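PDB 6OFT: probable zinc protease PqqL from Escherichia coli, which probably acts as a periplasmic zinc-dependent endopeptidase of the M16 family, this chain being the first half of the protein. Local coordinates for residues A258-L263 with F431-V436; G306-V311 with L320-N325. One frame throughout, in Å; residues are numbered along the deposited sequence.

How the contacts relate
Both contacts belong to one mixed beta sheet, the sheet of the second M16 domain of this half-protein. Contact 1 pairs 258-263 with 431-436, strands that are far apart in sequence, and is buried. Contact 2 is a beta hairpin whose outer strand, 303-314, forms the sheet edge, so it is only partly buried. Their centres lie about 9 Å apart, and strands 256-264 and 317-326 are neighbours. Tyr260 lies between the rings of Phe431 and Phe321 and ties the two contacts together. The chemistry changes towards the edge: contact 1 rests on aromatic and aliphatic packing, while contact 2 adds an exposed arginine. Arg323 links back to Glu433 through a salt bridge.

Contact 1: A258-L263 with F431-V436; sequences ALYYRL and FWEQMV. With GOL (glycerol), chain C.
In the sheet of the second M16 domain, Leu259 and Trp432 face each other at a non-hydrogen-bonded antiparallel pair between strands 256-264 and 430-436. Hydrogen-bonded pairs flank it. Ala258 and Glu433 exchange two bonds of 2.8 Å, N of each to O of the other. Tyr260 and Phe431 do the same, with Tyr260 N 2.9 Å from Phe431 O. Leu259 CD1 sits over the indole of Trp432, 3.9 Å from the centre of its five-membered ring. Trp432 NE1 gives a hydrogen bond of 3.0 Å to O1 of a glycerol, probably from the crystallisation liquor. An alanine in place of Trp432 would probably leave Leu259 CD1 without its aromatic partner and open a gap where the indole also packs on helix 448-459. On the other face of the sheet, the Tyr260 and Phe431 rings are nearly parallel, at 7°, but slid apart. Chi1 of Phe431 (69°) sets CG between the backbone N and the carbonyl carbon, and the ring comes back toward the neighbouring strand with CZ over the face of Tyr260. Glu433, on the same face, forms salt bridges with Arg156 and Arg323. The slide brings Tyr260 CB over the Phe431 ring, 3.6 Å from its centroid.

Contact 2: G306-V311 with L320-N325; sequences GTARSV and LFFRVN
Thr307 pairs with Arg323 and Arg309 with Phe321 as hydrogen-bonded antiparallel pairs, the two strands running at 171° to each other. They form a beta hairpin at the edge of the sheet of the second M16 domain. Each pair makes two backbone bonds. Arg323 N to Thr307 O is the shortest of the four, at 2.7 Å, and Arg309 N to Phe321 O is the longest, at 3.1 Å. Between them lies the non-hydrogen-bonded pair Ala308 and Phe322, where Ala308 CA approaches Phe321 O in a CA-H...O contact of 3.2 Å.

Gly306 sits opposite Val324, with the two CA atoms 4.1 Å apart. A beta carbon on Gly306 would clash with Arg323 O.

One face of the hairpin carries Ala308, Ser310, Leu320 and Phe322. Ala308 CB touches Phe322 CD2 at 3.6 Å. Ser310 CB meets Leu320 CD1 at the same separation. Helices 271-296 and 331-348 pack against this face, and Phe322 also meets the rings of Phe287 and Trp421.

The other face carries Thr307, Arg309, Phe321 and Arg323. Arg323 turns away from the outer strand and forms a salt bridge with Glu433. Arg309 and Phe321 lie side by side, pointing the same way. Arg309 CB rests off-centre over the face of the Phe321 ring. The exposed arginine chain then bends at chi3 (-67°), which places NE. The guanidinium stands steeply to the ring, with the planes 79° apart. The ring presents its edge to the flat face of the guanidinium. Phe321 CZ lies over the centre of that face, 3.5 Å from Arg309 CZ.

Contact 1: A258-L263 with F431-V436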
loop_
_atom_site.group_PDB
_atom_site.type_symbol
_atom_site.label_atom_id
_atom_site.label_comp_id
_atom_site.label_asym_id
_atom_site.label_seq_id
_atom_site.Cartn_x
_atom_site.Cartn_y
_atom_site.Cartn_z
ATOM N N ALA A 258 -20.969 -1.288 -4.105
ATOM C CA ALA A 258 -19.998 -0.230 -3.907
ATOM C C ALA A 258 -19.919 0.697 -5.124
ATOM O O ALA A 258 -20.108 0.252 -6.262
ATOM C CB ALA A 258 -18.624 -0.833 -3.609
ATOM N N LEU A 259 -19.663 1.962 -4.867
ATOM C CA LEU A 259 -19.377 2.954 -5.932
ATOM C C LEU A 259 -17.899 3.344 -5.797
ATOM O O LEU A 259 -17.522 3.719 -4.705
ATOM C CB LEU A 259 -20.270 4.179 -5.790
ATOM C CG LEU A 259 -19.938 5.340 -6.720
ATOM C CD1 LEU A 259 -19.991 4.919 -8.169
ATOM C CD2 LEU A 259 -20.867 6.513 -6.497
ATOM N N TYR A 260 -17.115 3.179 -6.843
ATOM C CA TYR A 260 -15.693 3.498 -6.871
ATOM C C TYR A 260 -15.448 4.702 -7.762
ATOM O O TYR A 260 -15.957 4.748 -8.882
ATOM C CB TYR A 260 -14.898 2.326 -7.467
ATOM C CG TYR A 260 -14.690 1.130 -6.559
ATOM C CD1 TYR A 260 -15.709 0.203 -6.351
ATOM C CD2 TYR A 260 -13.442 0.864 -5.999
ATOM C CE1 TYR A 260 -15.511 -0.926 -5.558
ATOM C CE2 TYR A 260 -13.235 -0.258 -5.193
ATOM C CZ TYR A 260 -14.282 -1.133 -4.948
ATOM O OH TYR A 260 -14.089 -2.235 -4.149
ATOM N N TYR A 261 -14.683 5.635 -7.266
ATOM C CA TYR A 261 -14.230 6.812 -8.034
ATOM C C TYR A 261 -12.709 6.672 -8.202
ATOM O O TYR A 261 -12.104 6.139 -7.308
ATOM C CB TYR A 261 -14.577 8.118 -7.321
ATOM C CG TYR A 261 -16.027 8.519 -7.332
ATOM C CD1 TYR A 261 -16.606 9.086 -8.447
ATOM C CD2 TYR A 261 -16.820 8.352 -6.219
ATOM C CE1 TYR A 261 -17.930 9.467 -8.473
ATOM C CE2 TYR A 261 -18.147 8.733 -6.222
ATOM C CZ TYR A 261 -18.707 9.284 -7.355
ATOM O OH TYR A 261 -20.006 9.668 -7.389
ATOM N N ARG A 262 -12.132 7.091 -9.300
ATOM C CA ARG A 262 -10.685 7.030 -9.506
ATOM C C ARG A 262 -10.215 8.464 -9.683
ATOM O O ARG A 262 -10.842 9.235 -10.402
ATOM C CB ARG A 262 -10.287 6.162 -10.714
ATOM C CG ARG A 262 -10.798 4.710 -10.682
ATOM C CD ARG A 262 -10.079 3.820 -11.697
ATOM N NE ARG A 262 -9.877 4.497 -12.983
ATOM C CZ ARG A 262 -8.793 4.373 -13.742
ATOM N NH1 ARG A 262 -7.806 3.560 -13.375
ATOM N NH2 ARG A 262 -8.689 5.051 -14.876
ATOM N N LEU A 263 -9.136 8.836 -9.002
ATOM C CA LEU A 263 -8.659 10.228 -9.050
ATOM C C LEU A 263 -7.158 10.332 -8.763
ATOM O O LEU A 263 -6.621 9.437 -8.103
ATOM C CB LEU A 263 -9.460 11.093 -8.031
ATOM C CG LEU A 263 -9.351 10.734 -6.532
ATOM C CD1 LEU A 263 -9.549 11.954 -5.673
ATOM C CD2 LEU A 263 -10.367 9.660 -6.128
ATOM N N PHE A 431 -17.140 3.527 -11.303
ATOM C CA PHE A 431 -17.762 2.245 -11.581
ATOM C C PHE A 431 -18.576 1.729 -10.395
ATOM O O PHE A 431 -18.160 1.875 -9.240
ATOM C CB PHE A 431 -16.764 1.188 -12.110
ATOM C CG PHE A 431 -15.721 0.668 -11.149
ATOM C CD1 PHE A 431 -14.449 1.243 -11.096
ATOM C CD2 PHE A 431 -15.976 -0.447 -10.354
ATOM C CE1 PHE A 431 -13.465 0.725 -10.247
ATOM C CE2 PHE A 431 -14.998 -0.950 -9.486
ATOM C CZ PHE A 431 -13.743 -0.376 -9.455
ATOM N N TRP A 432 -19.722 1.158 -10.709
ATOM C CA TRP A 432 -20.624 0.491 -9.742
ATOM C C TRP A 432 -20.221 -0.971 -9.645
ATOM O O TRP A 432 -19.939 -1.553 -10.659
ATOM C CB TRP A 432 -22.086 0.601 -10.164
ATOM C CG TRP A 432 -22.664 1.946 -9.895
ATOM C CD1 TRP A 432 -22.786 2.959 -10.779
ATOM C CD2 TRP A 432 -23.162 2.434 -8.645
ATOM N NE1 TRP A 432 -23.335 4.037 -10.167
ATOM C CE2 TRP A 432 -23.572 3.756 -8.860
ATOM C CE3 TRP A 432 -23.311 1.886 -7.376
ATOM C CZ2 TRP A 432 -24.118 4.541 -7.852
ATOM C CZ3 TRP A 432 -23.851 2.658 -6.385
ATOM C CH2 TRP A 432 -24.238 3.973 -6.614
ATOM N N GLU A 433 -20.219 -1.522 -8.463
ATOM C CA GLU A 433 -19.866 -2.917 -8.301
ATOM C C GLU A 433 -20.727 -3.629 -7.268
ATOM O O GLU A 433 -20.913 -3.131 -6.164
ATOM C CB GLU A 433 -18.382 -3.029 -7.930
ATOM C CG GLU A 433 -17.856 -4.449 -7.850
ATOM C CD GLU A 433 -16.571 -4.489 -7.058
ATOM O OE1 GLU A 433 -15.498 -4.299 -7.672
ATOM O OE2 GLU A 433 -16.637 -4.665 -5.822
ATOM N N GLN A 434 -21.208 -4.816 -7.625
ATOM C CA GLN A 434 -21.961 -5.673 -6.724
ATOM C C GLN A 434 -21.227 -6.980 -6.549
ATOM O O GLN A 434 -20.628 -7.479 -7.494
ATOM C CB GLN A 434 -23.390 -5.917 -7.215
ATOM C CG GLN A 434 -24.328 -4.767 -6.847
ATOM C CD GLN A 434 -25.620 -4.809 -7.607
ATOM O OE1 GLN A 434 -26.700 -4.958 -7.036
ATOM N NE2 GLN A 434 -25.542 -4.660 -8.911
ATOM N N MET A 435 -21.286 -7.538 -5.342
ATOM C CA MET A 435 -20.652 -8.811 -5.018
ATOM C C MET A 435 -21.729 -9.768 -4.569
ATOM O O MET A 435 -22.553 -9.404 -3.733
ATOM C CB MET A 435 -19.569 -8.616 -3.953
ATOM C CG MET A 435 -18.314 -7.991 -4.518
ATOM S SD MET A 435 -17.048 -7.615 -3.289
ATOM C CE MET A 435 -16.523 -9.312 -2.803
ATOM N N VAL A 436 -21.802 -10.938 -5.229
ATOM C CA VAL A 436 -22.804 -11.984 -4.972
ATOM C C VAL A 436 -22.122 -13.347 -4.757
ATOM O O VAL A 436 -21.090 -13.618 -5.377
ATOM C CB VAL A 436 -23.957 -12.029 -6.012
ATOM C CG1 VAL A 436 -24.789 -10.756 -5.951
ATOM C CG2 VAL A 436 -23.451 -12.276 -7.435
HETATM C C1 GOL C . -22.652 7.334 -10.486
HETATM O O1 GOL C . -23.910 6.936 -10.874
HETATM C C2 GOL C . -22.477 8.796 -10.813
HETATM O O2 GOL C . -23.416 9.509 -10.017
HETATM C C3 GOL C . -21.022 9.144 -10.577
HETATM O O3 GOL C . -20.896 10.068 -9.562
#

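Contact 2: G306-V311 with L320-N325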
loop_
_atom_site.group_PDB
_atom_site.type_symbol
_atom_site.label_atom_id
_atom_site.label_comp_id
_atom_site.label_asym_id
_atom_site.label_seq_id
_atom_site.Cartn_x
_atom_site.Cartn_y
_atom_site.Cartn_z
ATOM N N GLY A 306 -20.923 -1.476 6.318
ATOM C CA GLY A 306 -20.371 -0.772 5.171
ATOM C C GLY A 306 -19.216 0.129 5.535
ATOM O O GLY A 306 -18.964 0.368 6.721
ATOM N N THR A 307 -18.494 0.621 4.504
ATOM C CA THR A 307 -17.321 1.490 4.671
ATOM C C THR A 307 -17.042 2.382 3.456
ATOM O O THR A 307 -17.534 2.137 2.359
ATOM C CB THR A 307 -16.071 0.648 5.060
ATOM O OG1 THR A 307 -15.047 1.514 5.546
ATOM C CG2 THR A 307 -15.525 -0.196 3.899
ATOM N N ALA A 308 -16.238 3.404 3.672
ATOM C CA ALA A 308 -15.695 4.294 2.662
ATOM C C ALA A 308 -14.190 4.181 2.880
ATOM O O ALA A 308 -13.732 4.078 4.028
ATOM C CB ALA A 308 -16.160 5.720 2.877
ATOM N N ARG A 309 -13.432 4.126 1.792
ATOM C CA ARG A 309 -11.987 3.972 1.869
ATOM C C ARG A 309 -11.311 4.512 0.636
ATOM O O ARG A 309 -11.906 4.552 -0.444
ATOM C CB ARG A 309 -11.629 2.484 1.999
ATOM C CG ARG A 309 -10.695 2.168 3.156
ATOM C CD ARG A 309 -10.045 0.800 3.010
ATOM N NE ARG A 309 -11.012 -0.296 3.116
ATOM C CZ ARG A 309 -10.922 -1.441 2.446
ATOM N NH1 ARG A 309 -9.913 -1.653 1.609
ATOM N NH2 ARG A 309 -11.847 -2.379 2.597
ATOM N N SER A 310 -10.045 4.897 0.805
ATOM C CA SER A 310 -9.171 5.311 -0.271
ATOM C C SER A 310 -8.109 4.221 -0.410
ATOM O O SER A 310 -7.656 3.667 0.591
ATOM C CB SER A 310 -8.535 6.669 0.009
ATOM O OG SER A 310 -7.729 6.657 1.174
ATOM N N VAL A 311 -7.755 3.878 -1.645
ATOM C CA VAL A 311 -6.724 2.877 -1.937
ATOM C C VAL A 311 -5.809 3.391 -3.054
ATOM O O VAL A 311 -6.296 4.020 -3.994
ATOM C CB VAL A 311 -7.322 1.452 -2.214
ATOM C CG1 VAL A 311 -8.222 1.423 -3.452
ATOM C CG2 VAL A 311 -6.233 0.378 -2.301
ATOM N N LEU A 320 -11.308 6.094 -4.473
ATOM C CA LEU A 320 -12.138 6.340 -3.309
ATOM C C LEU A 320 -13.430 5.573 -3.553
ATOM O O LEU A 320 -14.118 5.830 -4.543
ATOM C CB LEU A 320 -12.426 7.838 -3.156
ATOM C CG LEU A 320 -11.713 8.594 -2.048
ATOM C CD1 LEU A 320 -10.258 8.808 -2.383
ATOM C CD2 LEU A 320 -12.345 9.948 -1.860
ATOM N N PHE A 321 -13.735 4.591 -2.692
ATOM C CA PHE A 321 -14.976 3.831 -2.832
ATOM C C PHE A 321 -15.916 3.955 -1.631
ATOM O O PHE A 321 -15.469 4.165 -0.502
ATOM C CB PHE A 321 -14.721 2.360 -3.175
ATOM C CG PHE A 321 -14.011 1.521 -2.142
ATOM C CD1 PHE A 321 -14.730 0.811 -1.188
ATOM C CD2 PHE A 321 -12.626 1.389 -2.160
ATOM C CE1 PHE A 321 -14.075 0.027 -0.235
ATOM C CE2 PHE A 321 -11.973 0.585 -1.224
ATOM C CZ PHE A 321 -12.704 -0.108 -0.282
ATOM N N PHE A 322 -17.217 3.771 -1.879
ATOM C CA PHE A 322 -18.266 3.821 -0.857
ATOM C C PHE A 322 -19.030 2.519 -0.953
ATOM O O PHE A 322 -19.645 2.239 -1.976
ATOM C CB PHE A 322 -19.172 5.047 -1.056
ATOM C CG PHE A 322 -18.409 6.353 -1.064
ATOM C CD1 PHE A 322 -17.952 6.904 -2.259
ATOM C CD2 PHE A 322 -18.139 7.026 0.120
ATOM C CE1 PHE A 322 -17.219 8.093 -2.266
ATOM C CE2 PHE A 322 -17.409 8.222 0.116
ATOM C CZ PHE A 322 -16.956 8.751 -1.077
ATOM N N ARG A 323 -18.936 1.696 0.096
ATOM C CA ARG A 323 -19.538 0.370 0.134
ATOM C C ARG A 323 -20.576 0.184 1.230
ATOM O O ARG A 323 -20.406 0.691 2.335
ATOM C CB ARG A 323 -18.422 -0.686 0.251
ATOM C CG ARG A 323 -18.914 -2.142 0.280
ATOM C CD ARG A 323 -17.773 -3.128 0.430
ATOM N NE ARG A 323 -16.846 -3.095 -0.705
ATOM C CZ ARG A 323 -17.079 -3.671 -1.880
ATOM N NH1 ARG A 323 -18.217 -4.323 -2.093
ATOM N NH2 ARG A 323 -16.178 -3.599 -2.852
ATOM N N VAL A 324 -21.651 -0.566 0.909
ATOM C CA VAL A 324 -22.688 -0.977 1.844
ATOM C C VAL A 324 -22.802 -2.505 1.725
ATOM O O VAL A 324 -23.037 -3.022 0.628
ATOM C CB VAL A 324 -24.057 -0.250 1.676
ATOM C CG1 VAL A 324 -25.154 -0.958 2.465
ATOM C CG2 VAL A 324 -23.974 1.218 2.101
ATOM N N ASN A 325 -22.613 -3.219 2.851
ATOM C CA ASN A 325 -22.715 -4.673 2.914
ATOM C C ASN A 325 -24.162 -5.088 3.132
ATOM O O ASN A 325 -24.850 -4.546 4.003
ATOM C CB ASN A 325 -21.791 -5.242 3.984
ATOM C CG ASN A 325 -20.345 -4.807 3.823
ATOM O OD1 ASN A 325 -19.722 -4.303 4.763
ATOM N ND2 ASN A 325 -19.787 -4.965 2.624
#